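Local coordinates for protein Cap5O (Staphylococcus aureus, PDB 3OJO) that probably oxidises UDP-N-acetyl-mannosamine with NAD as cofactor, a dehydrogenase step in the biosynthesis of the capsular polysaccharide, at residues V378-D383 with I403-N408; Y355-E360 with S385-L390; N242-I247 with H259-G264. All coordinates share one frame; numbering follows the deposited sequence.

Contact 1. Residues V378-D383 with I403-N408; sequences VLILSD and IFDTKN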
ATOM      1  N   VAL B 378      31.724  -3.247  -3.277  1.00 52.57           N
ATOM      2  CA  VAL B 378      31.037  -2.285  -4.166  1.00 51.46           C
ATOM      3  C   VAL B 378      29.578  -2.192  -3.689  1.00 51.48           C
ATOM      4  O   VAL B 378      28.845  -3.193  -3.664  1.00 50.12           O
ATOM      5  CB  VAL B 378      31.181  -2.562  -5.686  1.00 54.91           C
ATOM      6  CG1 VAL B 378      29.979  -2.040  -6.483  1.00 53.99           C
ATOM      7  CG2 VAL B 378      32.475  -1.945  -6.213  1.00 54.82           C
ATOM      8  N   LEU B 379      29.198  -1.001  -3.237  1.00 45.69           N
ATOM      9  CA  LEU B 379      27.871  -0.752  -2.703  1.00 44.41           C
ATOM     10  C   LEU B 379      26.983  -0.049  -3.727  1.00 47.24           C
ATOM     11  O   LEU B 379      27.215   1.122  -4.032  1.00 46.45           O
ATOM     12  CB  LEU B 379      27.978   0.038  -1.377  1.00 43.71           C
ATOM     13  CG  LEU B 379      26.721   0.183  -0.520  1.00 47.36           C
ATOM     14  CD1 LEU B 379      26.121  -1.181  -0.144  1.00 47.20           C
ATOM     15  CD2 LEU B 379      27.015   0.996   0.724  1.00 47.80           C
ATOM     16  N   ILE B 380      25.959  -0.760  -4.247  1.00 43.46           N
ATOM     17  CA  ILE B 380      25.030  -0.153  -5.205  1.00 43.51           C
ATOM     18  C   ILE B 380      23.780   0.473  -4.524  1.00 45.22           C
ATOM     19  O   ILE B 380      22.917  -0.227  -3.987  1.00 43.29           O
ATOM     20  CB  ILE B 380      24.720  -1.030  -6.433  1.00 46.72           C
ATOM     21  CG1 ILE B 380      25.994  -1.729  -6.935  1.00 46.12           C
ATOM     22  CG2 ILE B 380      24.048  -0.180  -7.525  1.00 49.35           C
ATOM     23  CD1 ILE B 380      25.852  -2.471  -8.178  1.00 51.67           C
ATOM     24  N   LEU B 381      23.720   1.810  -4.570  1.00 40.66           N
ATOM     25  CA  LEU B 381      22.698   2.638  -3.928  1.00 39.28           C
ATOM     26  C   LEU B 381      21.765   3.388  -4.877  1.00 44.12           C
ATOM     27  O   LEU B 381      20.737   3.890  -4.411  1.00 41.78           O
ATOM     28  CB  LEU B 381      23.334   3.609  -2.918  1.00 38.01           C
ATOM     29  CG  LEU B 381      24.284   3.051  -1.873  1.00 39.40           C
ATOM     30  CD1 LEU B 381      24.860   4.154  -1.084  1.00 37.22           C
ATOM     31  CD2 LEU B 381      23.594   2.033  -0.964  1.00 41.90           C
ATOM     32  N   SER B 382      22.080   3.410  -6.203  1.00 43.74           N
ATOM     33  CA  SER B 382      21.247   4.030  -7.253  1.00 44.55           C
ATOM     34  C   SER B 382      21.014   3.073  -8.411  1.00 49.20           C
ATOM     35  O   SER B 382      21.894   2.281  -8.720  1.00 49.81           O
ATOM     36  CB  SER B 382      21.863   5.331  -7.756  1.00 47.30           C
ATOM     37  OG  SER B 382      22.009   6.247  -6.682  1.00 54.30           O
ATOM     38  N   ASP B 383      19.834   3.131  -9.036  1.00 46.55           N
ATOM     39  CA  ASP B 383      19.495   2.257 -10.161  1.00 47.13           C
ATOM     40  C   ASP B 383      19.776   2.909 -11.551  1.00 53.27           C
ATOM     41  O   ASP B 383      18.920   2.923 -12.445  1.00 53.04           O
ATOM     42  CB  ASP B 383      18.061   1.671 -10.027  1.00 48.86           C
ATOM     43  CG  ASP B 383      16.917   2.674  -9.988  1.00 59.02           C
ATOM     44  OD1 ASP B 383      17.191   3.899  -9.946  1.00 60.50           O
ATOM     45  OD2 ASP B 383      15.754   2.238  -9.966  1.00 66.48           O
ATOM     46  N   ILE B 403      29.752  -7.510  -4.371  1.00 60.01           N
ATOM     47  CA  ILE B 403      28.741  -6.486  -4.641  1.00 57.45           C
ATOM     48  C   ILE B 403      27.513  -6.676  -3.738  1.00 58.98           C
ATOM     49  O   ILE B 403      26.917  -7.758  -3.745  1.00 58.51           O
ATOM     50  CB  ILE B 403      28.306  -6.495  -6.140  1.00 59.98           C
ATOM     51  CG1 ILE B 403      29.479  -6.174  -7.085  1.00 60.39           C
ATOM     52  CG2 ILE B 403      27.112  -5.538  -6.383  1.00 59.81           C
ATOM     53  CD1 ILE B 403      29.168  -6.350  -8.546  1.00 66.94           C
ATOM     54  N   PHE B 404      27.116  -5.611  -2.995  1.00 52.31           N
ATOM     55  CA  PHE B 404      25.865  -5.568  -2.236  1.00 49.75           C
ATOM     56  C   PHE B 404      24.972  -4.519  -2.914  1.00 51.31           C
ATOM     57  O   PHE B 404      25.201  -3.305  -2.806  1.00 50.75           O
ATOM     58  CB  PHE B 404      26.038  -5.299  -0.727  1.00 50.77           C
ATOM     59  CG  PHE B 404      24.728  -5.226   0.034  1.00 51.37           C
ATOM     60  CD1 PHE B 404      23.653  -6.050  -0.306  1.00 53.53           C
ATOM     61  CD2 PHE B 404      24.567  -4.339   1.089  1.00 52.37           C
ATOM     62  CE1 PHE B 404      22.438  -5.959   0.374  1.00 52.79           C
ATOM     63  CE2 PHE B 404      23.356  -4.267   1.780  1.00 54.11           C
ATOM     64  CZ  PHE B 404      22.307  -5.084   1.421  1.00 51.93           C
ATOM     65  N   ASP B 405      23.991  -5.015  -3.677  1.00 45.89           N
ATOM     66  CA  ASP B 405      23.084  -4.189  -4.457  1.00 43.94           C
ATOM     67  C   ASP B 405      21.768  -3.974  -3.720  1.00 47.38           C
ATOM     68  O   ASP B 405      20.958  -4.888  -3.608  1.00 47.70           O
ATOM     69  CB  ASP B 405      22.913  -4.791  -5.857  1.00 44.64           C
ATOM     70  CG  ASP B 405      22.148  -3.971  -6.865  1.00 54.04           C
ATOM     71  OD1 ASP B 405      21.933  -2.766  -6.617  1.00 57.84           O
ATOM     72  OD2 ASP B 405      21.775  -4.526  -7.910  1.00 54.49           O
ATOM     73  N   THR B 406      21.577  -2.750  -3.194  1.00 43.04           N
ATOM     74  CA  THR B 406      20.388  -2.349  -2.448  1.00 41.84           C
ATOM     75  C   THR B 406      19.219  -1.999  -3.376  1.00 45.85           C
ATOM     76  O   THR B 406      18.103  -1.810  -2.888  1.00 44.82           O
ATOM     77  CB  THR B 406      20.720  -1.184  -1.479  1.00 36.83           C
ATOM     78  OG1 THR B 406      20.940   0.007  -2.213  1.00 34.72           O
ATOM     79  CG2 THR B 406      21.882  -1.481  -0.574  1.00 28.70           C
ATOM     80  N   LYS B 407      19.478  -1.906  -4.701  1.00 43.75           N
ATOM     81  CA  LYS B 407      18.490  -1.526  -5.731  1.00 43.52           C
ATOM     82  C   LYS B 407      18.073  -2.655  -6.696  1.00 48.74           C
ATOM     83  O   LYS B 407      17.103  -2.472  -7.431  1.00 48.47           O
ATOM     84  CB  LYS B 407      18.987  -0.297  -6.542  1.00 44.45           C
ATOM     85  CG  LYS B 407      19.083   1.009  -5.756  1.00 44.97           C
ATOM     86  CD  LYS B 407      17.718   1.573  -5.318  1.00 45.72           C
ATOM     87  CE  LYS B 407      16.926   2.229  -6.410  1.00 53.77           C
ATOM     88  NZ  LYS B 407      15.749   2.943  -5.854  1.00 75.86           N
ATOM     89  N   ASN B 408      18.797  -3.804  -6.698  1.00 46.56           N
ATOM     90  CA  ASN B 408      18.563  -4.962  -7.585  1.00 47.21           C
ATOM     91  C   ASN B 408      18.594  -4.531  -9.076  1.00 53.82           C
ATOM     92  O   ASN B 408      17.710  -4.877  -9.870  1.00 53.72           O
ATOM     93  CB  ASN B 408      17.288  -5.728  -7.188  1.00 45.34           C
ATOM     94  CG  ASN B 408      17.116  -7.066  -7.862  1.00 55.65           C
ATOM     95  OD1 ASN B 408      18.061  -7.821  -8.083  1.00 50.09           O
ATOM     96  ND2 ASN B 408      15.888  -7.400  -8.186  1.00 42.39           N
TER

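Contact 2. Residues Y355-E360 with S385-L390; sequences YDPHVE and SEFKNL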
ATOM      1  N   TYR B 355      31.282   6.702  -6.547  1.00 58.77           N
ATOM      2  CA  TYR B 355      31.279   6.643  -8.005  1.00 58.02           C
ATOM      3  C   TYR B 355      29.865   6.915  -8.538  1.00 60.80           C
ATOM      4  O   TYR B 355      28.951   6.130  -8.293  1.00 58.25           O
ATOM      5  CB  TYR B 355      31.830   5.301  -8.555  1.00 58.99           C
ATOM      6  CG  TYR B 355      31.670   5.193 -10.058  1.00 61.51           C
ATOM      7  CD1 TYR B 355      30.602   4.493 -10.618  1.00 63.06           C
ATOM      8  CD2 TYR B 355      32.525   5.876 -10.921  1.00 62.89           C
ATOM      9  CE1 TYR B 355      30.409   4.445 -11.998  1.00 63.24           C
ATOM     10  CE2 TYR B 355      32.332   5.847 -12.304  1.00 64.18           C
ATOM     11  CZ  TYR B 355      31.285   5.111 -12.839  1.00 70.50           C
ATOM     12  OH  TYR B 355      31.090   5.077 -14.200  1.00 70.01           O
ATOM     13  N   ASP B 356      29.701   8.016  -9.287  1.00 58.96           N
ATOM     14  CA  ASP B 356      28.443   8.353  -9.950  1.00 59.05           C
ATOM     15  C   ASP B 356      28.699   9.111 -11.267  1.00 64.40           C
ATOM     16  O   ASP B 356      29.193  10.240 -11.232  1.00 64.72           O
ATOM     17  CB  ASP B 356      27.434   9.070  -9.028  1.00 60.30           C
ATOM     18  CG  ASP B 356      25.996   9.006  -9.525  1.00 63.78           C
ATOM     19  OD1 ASP B 356      25.092   8.789  -8.699  1.00 63.26           O
ATOM     20  OD2 ASP B 356      25.776   9.222 -10.727  1.00 68.17           O
ATOM     21  N   PRO B 357      28.370   8.501 -12.436  1.00 61.45           N
ATOM     22  CA  PRO B 357      28.606   9.193 -13.720  1.00 61.52           C
ATOM     23  C   PRO B 357      27.722  10.420 -13.959  1.00 66.69           C
ATOM     24  O   PRO B 357      28.076  11.279 -14.767  1.00 66.85           O
ATOM     25  CB  PRO B 357      28.328   8.106 -14.760  1.00 63.33           C
ATOM     26  CG  PRO B 357      27.396   7.164 -14.093  1.00 67.65           C
ATOM     27  CD  PRO B 357      27.769   7.164 -12.640  1.00 62.82           C
ATOM     28  N   HIS B 358      26.574  10.493 -13.263  1.00 62.92           N
ATOM     29  CA  HIS B 358      25.601  11.574 -13.372  1.00 62.07           C
ATOM     30  C   HIS B 358      25.895  12.739 -12.426  1.00 67.09           C
ATOM     31  O   HIS B 358      25.447  13.853 -12.695  1.00 66.78           O
ATOM     32  CB  HIS B 358      24.181  11.029 -13.141  1.00 62.46           C
ATOM     33  CG  HIS B 358      23.805   9.949 -14.106  1.00 65.35           C
ATOM     34  ND1 HIS B 358      23.281  10.247 -15.345  1.00 66.91           N
ATOM     35  CD2 HIS B 358      23.926   8.608 -13.991  1.00 66.97           C
ATOM     36  CE1 HIS B 358      23.082   9.083 -15.940  1.00 66.40           C
ATOM     37  NE2 HIS B 358      23.447   8.066 -15.160  1.00 66.76           N
ATOM     38  N   VAL B 359      26.650  12.490 -11.323  1.00 64.41           N
ATOM     39  CA  VAL B 359      26.996  13.507 -10.308  1.00 64.22           C
ATOM     40  C   VAL B 359      28.373  14.156 -10.585  1.00 69.73           C
ATOM     41  O   VAL B 359      29.406  13.470 -10.593  1.00 68.92           O
ATOM     42  CB  VAL B 359      26.857  12.979  -8.848  1.00 67.24           C
ATOM     43  CG1 VAL B 359      27.196  14.062  -7.839  1.00 66.97           C
ATOM     44  CG2 VAL B 359      25.460  12.439  -8.578  1.00 66.76           C
ATOM     45  N   GLU B 360      28.370  15.489 -10.789  1.00 67.63           N
ATOM     46  CA  GLU B 360      29.573  16.262 -11.117  1.00 67.91           C
ATOM     47  C   GLU B 360      30.351  16.889  -9.945  1.00 71.28           C
ATOM     48  O   GLU B 360      31.303  17.634 -10.199  1.00 72.39           O
ATOM     49  CB  GLU B 360      29.280  17.292 -12.232  1.00 69.40           C
ATOM     50  CG  GLU B 360      29.788  16.896 -13.611  1.00 81.24           C
ATOM     51  CD  GLU B 360      29.010  15.793 -14.305  1.00114.12           C
ATOM     52  OE1 GLU B 360      29.584  14.695 -14.495  1.00115.31           O
ATOM     53  OE2 GLU B 360      27.827  16.022 -14.652  1.00112.94           O
ATOM     54  N   SER B 385      21.101   3.280 -15.277  1.00 57.31           N
ATOM     55  CA  SER B 385      21.083   2.394 -16.456  1.00 57.72           C
ATOM     56  C   SER B 385      22.427   1.714 -16.704  1.00 61.99           C
ATOM     57  O   SER B 385      22.462   0.531 -17.045  1.00 61.53           O
ATOM     58  CB  SER B 385      20.657   3.175 -17.692  1.00 62.35           C
ATOM     59  OG  SER B 385      19.263   3.431 -17.655  1.00 74.36           O
ATOM     60  N   GLU B 386      23.528   2.461 -16.474  1.00 58.88           N
ATOM     61  CA  GLU B 386      24.915   2.018 -16.628  1.00 58.26           C
ATOM     62  C   GLU B 386      25.238   0.812 -15.763  1.00 61.67           C
ATOM     63  O   GLU B 386      26.059  -0.017 -16.158  1.00 61.69           O
ATOM     64  CB  GLU B 386      25.889   3.163 -16.301  1.00 59.68           C
ATOM     65  CG  GLU B 386      25.752   4.374 -17.217  1.00 72.00           C
ATOM     66  CD  GLU B 386      24.875   5.507 -16.716  1.00 91.11           C
ATOM     67  OE1 GLU B 386      23.742   5.236 -16.252  1.00 71.70           O
ATOM     68  OE2 GLU B 386      25.310   6.676 -16.832  1.00 87.99           O
ATOM     69  N   PHE B 387      24.586   0.708 -14.596  1.00 58.15           N
ATOM     70  CA  PHE B 387      24.801  -0.361 -13.619  1.00 57.60           C
ATOM     71  C   PHE B 387      24.127  -1.692 -13.975  1.00 62.16           C
ATOM     72  O   PHE B 387      24.427  -2.708 -13.351  1.00 62.10           O
ATOM     73  CB  PHE B 387      24.408   0.114 -12.208  1.00 58.92           C
ATOM     74  CG  PHE B 387      25.151   1.306 -11.630  1.00 60.21           C
ATOM     75  CD1 PHE B 387      24.640   2.000 -10.536  1.00 63.06           C
ATOM     76  CD2 PHE B 387      26.392   1.693 -12.136  1.00 61.69           C
ATOM     77  CE1 PHE B 387      25.344   3.074  -9.972  1.00 63.86           C
ATOM     78  CE2 PHE B 387      27.089   2.770 -11.574  1.00 64.59           C
ATOM     79  CZ  PHE B 387      26.562   3.453 -10.496  1.00 62.69           C
ATOM     80  N   LYS B 388      23.237  -1.693 -14.983  1.00 59.49           N
ATOM     81  CA  LYS B 388      22.491  -2.887 -15.408  1.00 59.84           C
ATOM     82  C   LYS B 388      23.400  -3.918 -16.050  1.00 66.87           C
ATOM     83  O   LYS B 388      23.439  -5.070 -15.611  1.00 66.89           O
ATOM     84  CB  LYS B 388      21.308  -2.509 -16.333  1.00 61.90           C
ATOM     85  CG  LYS B 388      20.260  -1.630 -15.649  1.00 76.58           C
ATOM     86  CD  LYS B 388      19.212  -1.105 -16.604  1.00 87.74           C
ATOM     87  CE  LYS B 388      18.224  -0.214 -15.887  1.00100.56           C
ATOM     88  NZ  LYS B 388      17.119   0.224 -16.783  1.00110.63           N
ATOM     89  N   ASN B 389      24.225  -3.449 -16.999  1.00 66.32           N
ATOM     90  CA  ASN B 389      25.154  -4.236 -17.796  1.00 66.79           C
ATOM     91  C   ASN B 389      26.610  -4.048 -17.356  1.00 73.78           C
ATOM     92  O   ASN B 389      27.391  -3.365 -18.033  1.00 74.57           O
ATOM     93  CB  ASN B 389      24.945  -3.912 -19.274  1.00 65.96           C
ATOM     94  CG  ASN B 389      23.506  -4.075 -19.722  1.00 87.15           C
ATOM     95  OD1 ASN B 389      23.007  -5.198 -19.919  1.00 78.77           O
ATOM     96  ND2 ASN B 389      22.800  -2.953 -19.874  1.00 76.57           N
ATOM     97  N   LEU B 390      26.961  -4.653 -16.199  1.00 71.21           N
ATOM     98  CA  LEU B 390      28.310  -4.625 -15.625  1.00 71.52           C
ATOM     99  C   LEU B 390      28.871  -6.054 -15.583  1.00 78.00           C
ATOM    100  O   LEU B 390      28.223  -6.948 -15.038  1.00 77.92           O
ATOM    101  CB  LEU B 390      28.331  -4.010 -14.195  1.00 71.10           C
ATOM    102  CG  LEU B 390      27.926  -2.533 -13.986  1.00 74.47           C
ATOM    103  CD1 LEU B 390      27.921  -2.186 -12.512  1.00 73.88           C
ATOM    104  CD2 LEU B 390      28.860  -1.571 -14.706  1.00 76.12           C
TER

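Contact 3. Residues N242-I247 with H259-G264; sequences NVLDVI and HQPGPG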
ATOM      1  N   ASN B 242      14.308 -15.156   1.368  1.00 35.35           N
ATOM      2  CA  ASN B 242      14.604 -14.251   0.275  1.00 35.65           C
ATOM      3  C   ASN B 242      13.401 -13.311   0.118  1.00 38.70           C
ATOM      4  O   ASN B 242      12.318 -13.767  -0.252  1.00 38.83           O
ATOM      5  CB  ASN B 242      14.886 -15.038  -1.025  1.00 31.70           C
ATOM      6  CG  ASN B 242      15.361 -14.139  -2.133  1.00 39.65           C
ATOM      7  OD1 ASN B 242      14.737 -13.125  -2.490  1.00 36.45           O
ATOM      8  ND2 ASN B 242      16.508 -14.448  -2.657  1.00 35.35           N
ATOM      9  N   VAL B 243      13.589 -12.016   0.387  1.00 33.67           N
ATOM     10  CA  VAL B 243      12.500 -11.043   0.282  1.00 33.90           C
ATOM     11  C   VAL B 243      11.979 -10.836  -1.153  1.00 39.65           C
ATOM     12  O   VAL B 243      10.759 -10.754  -1.358  1.00 39.64           O
ATOM     13  CB  VAL B 243      12.775  -9.724   1.053  1.00 38.47           C
ATOM     14  CG1 VAL B 243      13.852  -8.868   0.390  1.00 37.41           C
ATOM     15  CG2 VAL B 243      11.482  -8.926   1.272  1.00 38.76           C
ATOM     16  N   LEU B 244      12.901 -10.854  -2.142  1.00 36.89           N
ATOM     17  CA  LEU B 244      12.572 -10.619  -3.549  1.00 35.92           C
ATOM     18  C   LEU B 244      11.730 -11.696  -4.171  1.00 40.22           C
ATOM     19  O   LEU B 244      10.772 -11.389  -4.881  1.00 39.68           O
ATOM     20  CB  LEU B 244      13.812 -10.264  -4.370  1.00 35.78           C
ATOM     21  CG  LEU B 244      14.663  -9.106  -3.822  1.00 40.29           C
ATOM     22  CD1 LEU B 244      15.928  -8.968  -4.593  1.00 39.38           C
ATOM     23  CD2 LEU B 244      13.878  -7.773  -3.773  1.00 41.67           C
ATOM     24  N   ASP B 245      12.025 -12.952  -3.815  1.00 38.48           N
ATOM     25  CA  ASP B 245      11.318 -14.159  -4.238  1.00 38.30           C
ATOM     26  C   ASP B 245       9.942 -14.239  -3.626  1.00 41.72           C
ATOM     27  O   ASP B 245       8.991 -14.665  -4.296  1.00 43.88           O
ATOM     28  CB  ASP B 245      12.139 -15.401  -3.881  1.00 40.90           C
ATOM     29  CG  ASP B 245      13.381 -15.558  -4.740  1.00 54.19           C
ATOM     30  OD1 ASP B 245      13.386 -15.041  -5.876  1.00 55.75           O
ATOM     31  OD2 ASP B 245      14.335 -16.221  -4.287  1.00 64.92           O
ATOM     32  N   VAL B 246       9.819 -13.801  -2.368  1.00 36.15           N
ATOM     33  CA  VAL B 246       8.542 -13.781  -1.667  1.00 35.15           C
ATOM     34  C   VAL B 246       7.630 -12.643  -2.177  1.00 38.01           C
ATOM     35  O   VAL B 246       6.423 -12.865  -2.359  1.00 36.19           O
ATOM     36  CB  VAL B 246       8.741 -13.810  -0.138  1.00 39.50           C
ATOM     37  CG1 VAL B 246       7.403 -13.847   0.581  1.00 39.20           C
ATOM     38  CG2 VAL B 246       9.569 -15.030   0.259  1.00 39.14           C
ATOM     39  N   ILE B 247       8.192 -11.436  -2.451  1.00 36.01           N
ATOM     40  CA  ILE B 247       7.379 -10.345  -3.024  1.00 35.18           C
ATOM     41  C   ILE B 247       6.762 -10.851  -4.356  1.00 40.98           C
ATOM     42  O   ILE B 247       5.542 -10.785  -4.522  1.00 42.20           O
ATOM     43  CB  ILE B 247       8.152  -9.006  -3.161  1.00 37.09           C
ATOM     44  CG1 ILE B 247       8.454  -8.413  -1.771  1.00 36.81           C
ATOM     45  CG2 ILE B 247       7.380  -7.977  -4.054  1.00 36.07           C
ATOM     46  CD1 ILE B 247       9.519  -7.321  -1.749  1.00 36.36           C
ATOM     47  N   HIS B 259       5.754  -3.417  -3.068  1.00 30.74           N
ATOM     48  CA  HIS B 259       6.797  -2.661  -3.741  1.00 30.30           C
ATOM     49  C   HIS B 259       8.188  -3.260  -3.536  1.00 35.49           C
ATOM     50  O   HIS B 259       8.355  -4.250  -2.829  1.00 34.22           O
ATOM     51  CB  HIS B 259       6.725  -1.159  -3.352  1.00 30.50           C
ATOM     52  CG  HIS B 259       5.442  -0.477  -3.742  1.00 33.40           C
ATOM     53  ND1 HIS B 259       5.386   0.902  -3.934  1.00 34.91           N
ATOM     54  CD2 HIS B 259       4.209  -0.999  -3.974  1.00 34.36           C
ATOM     55  CE1 HIS B 259       4.128   1.162  -4.268  1.00 33.90           C
ATOM     56  NE2 HIS B 259       3.379   0.051  -4.284  1.00 34.19           N
ATOM     57  N   GLN B 260       9.187  -2.658  -4.187  1.00 34.58           N
ATOM     58  CA  GLN B 260      10.580  -3.065  -4.088  1.00 34.21           C
ATOM     59  C   GLN B 260      11.272  -2.362  -2.920  1.00 40.70           C
ATOM     60  O   GLN B 260      11.074  -1.162  -2.708  1.00 39.46           O
ATOM     61  CB  GLN B 260      11.341  -2.781  -5.401  1.00 34.51           C
ATOM     62  CG  GLN B 260      11.016  -3.736  -6.547  1.00 26.01           C
ATOM     63  CD  GLN B 260      11.315  -5.187  -6.221  1.00 40.40           C
ATOM     64  OE1 GLN B 260      10.402  -6.000  -6.074  1.00 31.02           O
ATOM     65  NE2 GLN B 260      12.596  -5.529  -6.068  1.00 33.06           N
ATOM     66  N   PRO B 261      12.087  -3.100  -2.138  1.00 39.65           N
ATOM     67  CA  PRO B 261      12.843  -2.441  -1.058  1.00 40.02           C
ATOM     68  C   PRO B 261      14.049  -1.692  -1.638  1.00 45.81           C
ATOM     69  O   PRO B 261      14.386  -1.866  -2.825  1.00 46.80           O
ATOM     70  CB  PRO B 261      13.284  -3.601  -0.170  1.00 41.60           C
ATOM     71  CG  PRO B 261      13.312  -4.800  -1.088  1.00 45.13           C
ATOM     72  CD  PRO B 261      12.424  -4.536  -2.255  1.00 40.17           C
ATOM     73  N   GLY B 262      14.686  -0.868  -0.811  1.00 41.48           N
ATOM     74  CA  GLY B 262      15.835  -0.079  -1.236  1.00 40.71           C
ATOM     75  C   GLY B 262      16.627   0.541  -0.104  1.00 43.84           C
ATOM     76  O   GLY B 262      16.436   0.204   1.063  1.00 43.59           O
ATOM     77  N   PRO B 263      17.519   1.482  -0.433  1.00 41.06           N
ATOM     78  CA  PRO B 263      18.351   2.117   0.611  1.00 41.30           C
ATOM     79  C   PRO B 263      17.675   3.237   1.417  1.00 45.74           C
ATOM     80  O   PRO B 263      18.280   3.836   2.311  1.00 43.80           O
ATOM     81  CB  PRO B 263      19.543   2.646  -0.191  1.00 43.22           C
ATOM     82  CG  PRO B 263      19.019   2.891  -1.564  1.00 46.89           C
ATOM     83  CD  PRO B 263      17.860   1.969  -1.787  1.00 42.21           C
ATOM     84  N   GLY B 264      16.419   3.504   1.088  1.00 44.31           N
ATOM     85  CA  GLY B 264      15.620   4.566   1.681  1.00 44.38           C
ATOM     86  C   GLY B 264      14.840   5.293   0.605  1.00 47.98           C
ATOM     87  O   GLY B 264      14.757   4.822  -0.535  1.00 47.38           O
TER

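Contact 1. Residues V378-D383 with I403-N408
Thr406 holds its OG1 in the crowded position between backbone N and carbonyl carbon (chi1 71°), and this turns the hydroxyl onto Ile380 O at 2.7 Å, in the carbonyl plane and on a lone pair. The same oxygen accepts from Thr406 N at 3.0 Å, so two donors of one residue grip it just where the strands end. Before that point the pairing is regular parallel sheet: Phe404 N gives to Val378 O, nearly along the C=O axis, and Ile380 N to Phe404 O. With CG of both Leu379 and Phe404 anti to the backbone N, the two side chains run side by side, and Leu379 CD1 lies 3.7 Å from Phe404 CD2. On the other face Ile380 CD1 packs 3.8 Å from Ile403 CG2. There Asp405 OD1 closes an Asx turn with Lys407 N, while OD2 is hydrogen-bonded to Tyr419 OH and to the amides of Val409 and Val410. Lys407, bent at chi2 and chi3, passes its CE across the Asp383 carboxylate. Strand 377-380 is flanked by strands 317-321 and 402-405 in the five-stranded parallel sheet of the UDP-binding domain; helices 286-312 and 336-346 pack on its Leu379 and Phe404 face.

Contact 2. Residues Y355-E360 with S385-L390
Two aromatic rings make the tight, buried half of this contact, and a histidine-glutamate pair makes the more open one. Tyr355 and Phe387 run antiparallel to one another and meet edge to edge, CE1 of the tyrosine 3.7 Å from CE2 of the phenylalanine, each atom close to the plane of the other ring. Tyr355 reaches this place with CG anti to its backbone N (chi1 173°); Phe387 has CG beside its own N instead. Phe321 of the neighbouring strand 317-321 meets both rings, and Met368 and Ala371 of helix 368-372 pack on Tyr355. Apart from Tyr355, which ends strand 351-355, both segments belong to loops that follow parallel strands, 351-355 and 377-380, in the α/β sheet of the UDP-binding domain, and the contact joins them across the sheet's end. In the first loop Asp356 forms an Asx turn, its OD2 accepting from His358 N through the anti lone pair at 2.9 Å, while OD1 takes Leu323 N and His384 NE2.

Toward the partly exposed side, His358 and Glu386 extend tip to tip. His358 NE2 donates to Glu386 OE1 at 3.0 Å with an N-H...O angle of 162°, in the imidazole plane and on the syn lone pair, although ring and carboxylate planes stand 89° apart. Glu386, bent at chi2, also brings OE2 to 3.5 Å from Pro357 CG. Asp328 OD2 lies close to Glu386 OE1; two carboxylates this near would tend to raise the pKa of one of them, and together they may favour a protonated His358.

Contact 3. Residues N242-I247 with H259-G264
This is a largely van der Waals contact in the central domain, apolar side chains from the start of a short helix, 243-250, against a proline and polar atoms of the extended loop that follows it, with the long helix 208-238 alongside. At the helix start Asn242 OD1 accepts from Asp245 N at 3.0 Å, an N-cap bond that closes the first turn. Pro261 is the piece that fits against the helix. Its CD sits 3.9 Å from Leu244 CD2 and 4.1 Å from Ile247 CD1, so the CD corner of the ring meets two side chains three residues apart, on the same side of the helix. Val243 CG1 comes near Pro261 CG at a longer 4.4 Å. Ile247 meets the proline tip to tip: CG1 lies anti to the carbonyl carbon and chi2 is extended (164°), which also carries CD1 to 3.5 Å from His259 O. Gln260 bends at chi2 (-59°) and turns its amide toward Leu244 and Ile247. Its side chain crosses that of Leu244 at about a right angle, Gln260 NE2 3.5 Å from Leu244 CD2, with OE1 near Ile247 CG2 (4.1 Å).

Further along the loop, the carbonyl of Gly262 accepts from the hydroxyl of Tyr422. Pro261 also rests on Asn230 and Thr233 of helix 208-238, which places the proline between two helices. Met217 of the second subunit packs on Val243, Val246 and Ile247. A proline-bearing loop thus packs on a helix of the helical central domain, the part through which dehydrogenases of this family dimerise.

In the fold
Contact 3 comes first along the chain, in the helical central domain; contacts 1 and 2 follow in the UDP-binding domain, where their segments alternate. These two share the five-stranded parallel sheet, contact 1 on strands 377-380 and 402-405, contact 2 at the end of strand 351-355 and in the loop after 377-380. Their centres are about 11 Å apart, and they touch where Phe387 packs on Ile380 and Ser382. Contacts 1 and 3, about 13 Å apart between centres, touch through Pro263, which lies against Leu381, Thr406 and Lys407. Contacts 2 and 3, centres about 22 Å apart, do not touch. Contact 1 therefore stands between the others, and Pro263 packing on it ties the central domain to the UDP-binding domain.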